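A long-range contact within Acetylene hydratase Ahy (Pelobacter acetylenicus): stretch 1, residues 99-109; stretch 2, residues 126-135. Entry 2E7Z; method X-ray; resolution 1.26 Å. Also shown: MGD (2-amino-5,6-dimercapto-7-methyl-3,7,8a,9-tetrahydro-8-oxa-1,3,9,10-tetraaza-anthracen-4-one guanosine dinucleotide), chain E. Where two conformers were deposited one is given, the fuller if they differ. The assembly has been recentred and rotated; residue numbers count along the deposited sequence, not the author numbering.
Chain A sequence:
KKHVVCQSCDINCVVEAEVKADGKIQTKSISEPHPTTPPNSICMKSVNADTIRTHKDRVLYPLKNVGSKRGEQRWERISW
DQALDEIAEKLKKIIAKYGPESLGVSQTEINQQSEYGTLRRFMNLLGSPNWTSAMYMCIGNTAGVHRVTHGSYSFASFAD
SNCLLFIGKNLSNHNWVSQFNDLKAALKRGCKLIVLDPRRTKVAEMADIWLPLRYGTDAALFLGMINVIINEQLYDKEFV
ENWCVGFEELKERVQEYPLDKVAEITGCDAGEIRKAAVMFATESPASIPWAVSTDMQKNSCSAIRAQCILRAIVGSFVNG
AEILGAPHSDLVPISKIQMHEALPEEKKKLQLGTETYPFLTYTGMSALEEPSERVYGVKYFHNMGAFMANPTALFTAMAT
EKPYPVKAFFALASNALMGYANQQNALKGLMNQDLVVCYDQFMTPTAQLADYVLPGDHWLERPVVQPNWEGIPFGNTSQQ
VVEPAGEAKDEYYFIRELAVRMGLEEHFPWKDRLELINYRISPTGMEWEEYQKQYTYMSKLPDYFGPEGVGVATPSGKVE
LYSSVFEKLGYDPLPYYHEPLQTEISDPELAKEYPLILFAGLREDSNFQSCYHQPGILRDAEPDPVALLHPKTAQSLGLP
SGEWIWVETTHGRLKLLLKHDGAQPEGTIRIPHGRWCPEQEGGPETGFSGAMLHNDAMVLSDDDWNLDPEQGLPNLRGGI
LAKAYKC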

# COMPACT_ATOMS: atom_id res chain seq x y z
N GLY A 99 -23.00 -3.31 18.79
CA GLY A 99 -23.02 -4.20 17.62
C GLY A 99 -21.60 -4.60 17.21
O GLY A 99 -20.62 -3.93 17.53
N PRO A 100 -21.47 -5.72 16.49
CA PRO A 100 -20.11 -6.12 16.09
C PRO A 100 -19.45 -5.14 15.11
O PRO A 100 -18.24 -5.05 15.06
CB PRO A 100 -20.34 -7.49 15.42
CG PRO A 100 -21.80 -7.47 14.97
CD PRO A 100 -22.53 -6.64 16.00
N GLU A 101 -20.27 -4.40 14.36
CA GLU A 101 -19.77 -3.38 13.45
C GLU A 101 -19.03 -2.26 14.19
O GLU A 101 -18.36 -1.46 13.55
CB GLU A 101 -20.91 -2.83 12.58
CG GLU A 101 -22.02 -2.11 13.34
CD GLU A 101 -23.14 -3.02 13.78
OE1 GLU A 101 -22.96 -4.26 13.82
OE2 GLU A 101 -24.22 -2.50 14.11
N SER A 102 -19.14 -2.22 15.51
CA SER A 102 -18.38 -1.25 16.30
C SER A 102 -16.92 -1.61 16.52
O SER A 102 -16.19 -0.82 17.14
CB SER A 102 -19.05 -0.99 17.64
OG SER A 102 -18.89 -2.08 18.53
N LEU A 103 -16.47 -2.75 16.00
CA LEU A 103 -15.04 -3.08 15.97
C LEU A 103 -14.46 -2.66 14.63
O LEU A 103 -14.90 -3.14 13.55
CB LEU A 103 -14.88 -4.60 16.16
CG LEU A 103 -13.47 -5.11 15.88
CD1 LEU A 103 -12.42 -4.59 16.88
CD2 LEU A 103 -13.42 -6.63 15.86
N GLY A 104 -13.44 -1.80 14.70
CA GLY A 104 -12.67 -1.39 13.54
C GLY A 104 -11.28 -2.01 13.61
O GLY A 104 -10.73 -2.19 14.73
N VAL A 105 -10.71 -2.36 12.46
CA VAL A 105 -9.36 -2.95 12.41
C VAL A 105 -8.53 -2.27 11.34
O VAL A 105 -9.04 -2.10 10.21
CB VAL A 105 -9.44 -4.49 12.17
CG1 VAL A 105 -8.02 -5.07 11.99
CG2 VAL A 105 -10.14 -5.19 13.29
N SER A 106 -7.29 -1.89 11.65
CA SER A 106 -6.34 -1.44 10.64
C SER A 106 -5.22 -2.46 10.66
O SER A 106 -4.51 -2.59 11.68
CB SER A 106 -5.85 -0.02 10.99
OG SER A 106 -4.83 0.41 10.13
N GLN A 107 -5.05 -3.20 9.57
CA GLN A 107 -4.08 -4.29 9.52
C GLN A 107 -3.21 -4.17 8.30
O GLN A 107 -3.74 -4.01 7.18
CB GLN A 107 -4.82 -5.64 9.44
CG GLN A 107 -3.93 -6.86 9.31
CD GLN A 107 -4.62 -8.04 8.67
OE1 GLN A 107 -5.66 -7.88 8.02
NE2 GLN A 107 -4.05 -9.21 8.80
N THR A 108 -1.90 -4.27 8.46
CA THR A 108 -1.02 -4.41 7.30
C THR A 108 -0.49 -5.83 7.27
O THR A 108 0.51 -6.15 7.96
CB THR A 108 0.14 -3.41 7.36
OG1 THR A 108 -0.41 -2.08 7.39
CG2 THR A 108 1.03 -3.57 6.14
N GLU A 109 -1.14 -6.70 6.49
CA GLU A 109 -0.77 -8.09 6.55
C GLU A 109 0.59 -8.36 5.90
O GLU A 109 1.26 -9.33 6.29
CB GLU A 109 -1.87 -8.99 5.96
CG GLU A 109 -1.55 -10.48 5.95
CD GLU A 109 -1.17 -11.06 7.31
OE1 GLU A 109 -1.29 -10.36 8.35
OE2 GLU A 109 -0.74 -12.23 7.31
N LEU A 126 -17.58 -12.63 13.80
CA LEU A 126 -18.13 -11.71 14.79
C LEU A 126 -19.25 -10.86 14.22
O LEU A 126 -20.22 -10.55 14.93
CB LEU A 126 -17.05 -10.76 15.29
CG LEU A 126 -16.07 -11.16 16.37
CD1 LEU A 126 -15.30 -9.89 16.78
CD2 LEU A 126 -16.67 -11.81 17.64
N GLY A 127 -19.12 -10.47 12.95
CA GLY A 127 -20.10 -9.64 12.23
C GLY A 127 -19.62 -8.25 11.92
O GLY A 127 -20.41 -7.37 11.65
N SER A 128 -18.30 -8.01 11.98
CA SER A 128 -17.78 -6.67 11.65
C SER A 128 -17.24 -6.61 10.23
O SER A 128 -16.31 -7.33 9.88
CB SER A 128 -16.62 -6.22 12.56
OG SER A 128 -16.31 -4.91 12.09
N PRO A 129 -17.76 -5.67 9.43
CA PRO A 129 -17.20 -5.41 8.12
C PRO A 129 -16.08 -4.36 8.16
O PRO A 129 -15.49 -4.05 7.12
CB PRO A 129 -18.40 -4.80 7.39
CG PRO A 129 -19.03 -3.95 8.45
CD PRO A 129 -18.92 -4.80 9.71
N ASN A 130 -15.81 -3.79 9.33
CA ASN A 130 -15.00 -2.57 9.38
C ASN A 130 -13.47 -2.77 9.44
O ASN A 130 -12.80 -2.37 10.40
CB ASN A 130 -15.55 -1.63 10.44
CG ASN A 130 -16.90 -1.04 10.02
OD1 ASN A 130 -17.84 -0.97 10.83
ND2 ASN A 130 -17.02 -0.71 8.74
N TRP A 131 -12.97 -3.43 8.41
CA TRP A 131 -11.55 -3.65 8.19
C TRP A 131 -11.02 -2.63 7.21
O TRP A 131 -11.66 -2.42 6.13
CB TRP A 131 -11.33 -5.04 7.59
CG TRP A 131 -9.89 -5.38 7.40
CD1 TRP A 131 -9.11 -6.01 8.32
CD2 TRP A 131 -9.08 -5.17 6.23
NE1 TRP A 131 -7.83 -6.17 7.81
CE2 TRP A 131 -7.80 -5.69 6.53
CE3 TRP A 131 -9.31 -4.62 4.96
CZ2 TRP A 131 -6.74 -5.67 5.61
CZ3 TRP A 131 -8.25 -4.59 4.04
CH2 TRP A 131 -6.98 -5.13 4.37
N THR A 132 -9.89 -2.01 7.53
CA THR A 132 -9.23 -1.20 6.55
C THR A 132 -7.72 -1.42 6.70
O THR A 132 -7.28 -2.21 7.55
CB THR A 132 -9.63 0.29 6.62
OG1 THR A 132 -9.22 0.93 5.41
CG2 THR A 132 -9.01 1.01 7.79
N SER A 133 -6.96 -0.73 5.87
CA SER A 133 -5.54 -0.98 5.82
C SER A 133 -4.89 0.22 5.16
O SER A 133 -5.50 0.87 4.30
CB SER A 133 -5.27 -2.26 5.01
OG SER A 133 -3.87 -2.51 4.88
N ALA A 134 -3.64 0.49 5.52
CA ALA A 134 -2.97 1.63 4.94
C ALA A 134 -2.83 1.44 3.44
O ALA A 134 -2.62 2.40 2.69
CB ALA A 134 -1.63 1.83 5.63
N MET A 135 -2.94 0.19 3.00
CA MET A 135 -2.91 -0.13 1.57
C MET A 135 -4.18 0.29 0.81
O MET A 135 -4.30 0.11 -0.41
CB MET A 135 -2.58 -1.61 1.33
CG MET A 135 -3.75 -2.59 1.43
SD MET A 135 -3.12 -4.32 1.26
CE MET A 135 -2.56 -4.41 -0.47
PB MGD E . 3.42 1.98 9.17
O1B MGD E . 2.27 2.96 9.20
O2B MGD E . 4.81 2.46 9.39
O3B MGD E . 3.46 1.17 7.79
O3A MGD E . 1.70 1.21 6.00
PA MGD E . 2.38 0.22 7.08
O1A MGD E . 3.19 -0.85 6.41
O2A MGD E . 1.28 -0.15 8.02
O5' MGD E . 3.06 0.87 10.28
C5' MGD E . 3.71 -0.39 10.23
C4' MGD E . 3.82 -0.87 11.66
O4' MGD E . 4.19 -2.26 11.61
C3' MGD E . 4.96 -0.22 12.44
O3' MGD E . 4.43 0.37 13.63
C2' MGD E . 5.97 -1.34 12.76
O2' MGD E . 6.65 -1.25 14.03
C1' MGD E . 5.08 -2.55 12.71
N9 MGD E . 5.72 -3.82 12.34
C8 MGD E . 6.68 -4.03 11.41
N7 MGD E . 6.94 -5.34 11.27
C5 MGD E . 6.08 -5.99 12.08
C6 MGD E . 5.80 -7.38 12.42
O6 MGD E . 6.42 -8.32 11.89
N1 MGD E . 4.80 -7.58 13.30
C2 MGD E . 4.14 -6.62 13.95
N2 MGD E . 3.15 -6.97 14.82
N3 MGD E . 4.35 -5.33 13.69
C4 MGD E . 5.29 -5.00 12.77
C10 MGD E . 2.34 1.36 4.74
C11 MGD E . 1.34 2.03 3.82
O11 MGD E . 1.16 3.35 4.33
C12 MGD E . 1.87 2.07 2.41
S12 MGD E . 2.40 0.60 1.70
C13 MGD E . 1.88 3.21 1.70
S13 MGD E . 2.59 3.31 0.15
C14 MGD E . 1.29 4.49 2.21
N15 MGD E . 2.31 5.48 2.52
C16 MGD E . 1.81 6.61 3.10
C17 MGD E . 2.39 7.95 2.91
O17 MGD E . 3.39 8.11 2.18
N18 MGD E . 1.80 8.98 3.55
C19 MGD E . 0.71 8.84 4.34
N19 MGD E . 0.16 9.91 4.96
N20 MGD E . 0.15 7.64 4.57
C21 MGD E . 0.64 6.54 3.98
N22 MGD E . 0.05 5.36 4.20
C23 MGD E . 0.42 4.18 3.45
O HOH W 1 -2.80 -0.95 7.85
O HOH W 2 -0.80 -1.14 4.50

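Two short parallel strands, 103-107 and one that includes Trp131 and Thr132, join through their backbones. Val105 N donates to Asn130 O at 2.9 Å. Val105 O accepts from Thr132 N at 2.8 Å, close to linear. Gln107 N reaches Thr132 O at 3.2 Å. Val105 thus bonds with both its N and its O, to residues flanking Trp131, the usual parallel pattern.

Two serine hydroxyls extend the ladder beyond these backbone bonds. Ser128 OG donates to Leu103 O at 2.7 Å and also accepts from Asn130 N at 3.0 Å, which ties the turn before the strand to its neighbor. Ser133 OG donates to Gln107 O at 2.7 Å. Each hydroxyl satisfies a strand carbonyl where no backbone NH of the other stretch does so.

One bond joins two side chains. Trp131 NE1 donates to Gln107 OE1 at 2.8 Å, and the amide oxygen lies at the edge of the indole, near its plane. The CA-H groups add weaker contacts: Gly104 CA lies 3.3 Å from Asn130 O, and Ser106 CA lies 3.3 Å from Thr132 O.

Val105 and Trp131 share one face of the sheet, where Val105 CG1 packs 3.9 Å from Trp131 CD1. Ser106 and Thr132 lie on the other face. Further back, Leu103 CD2 meets Leu126 CD1 at 3.9 Å. The Pro100 ring sits on the turn after the helix, with Pro100 CB 3.1 Å from Leu126 O. Gly127 has positive phi, and a CB there would clash with Pro100 CG.

At the far end, water 1 donates to Thr108 OG1 (2.7 Å) and accepts from Ala134 N (2.9 Å), bridging the stretches. Thr108 OG1 itself donates to MGD O2A at 2.6 Å, so the cofactor lies beside this end of the contact.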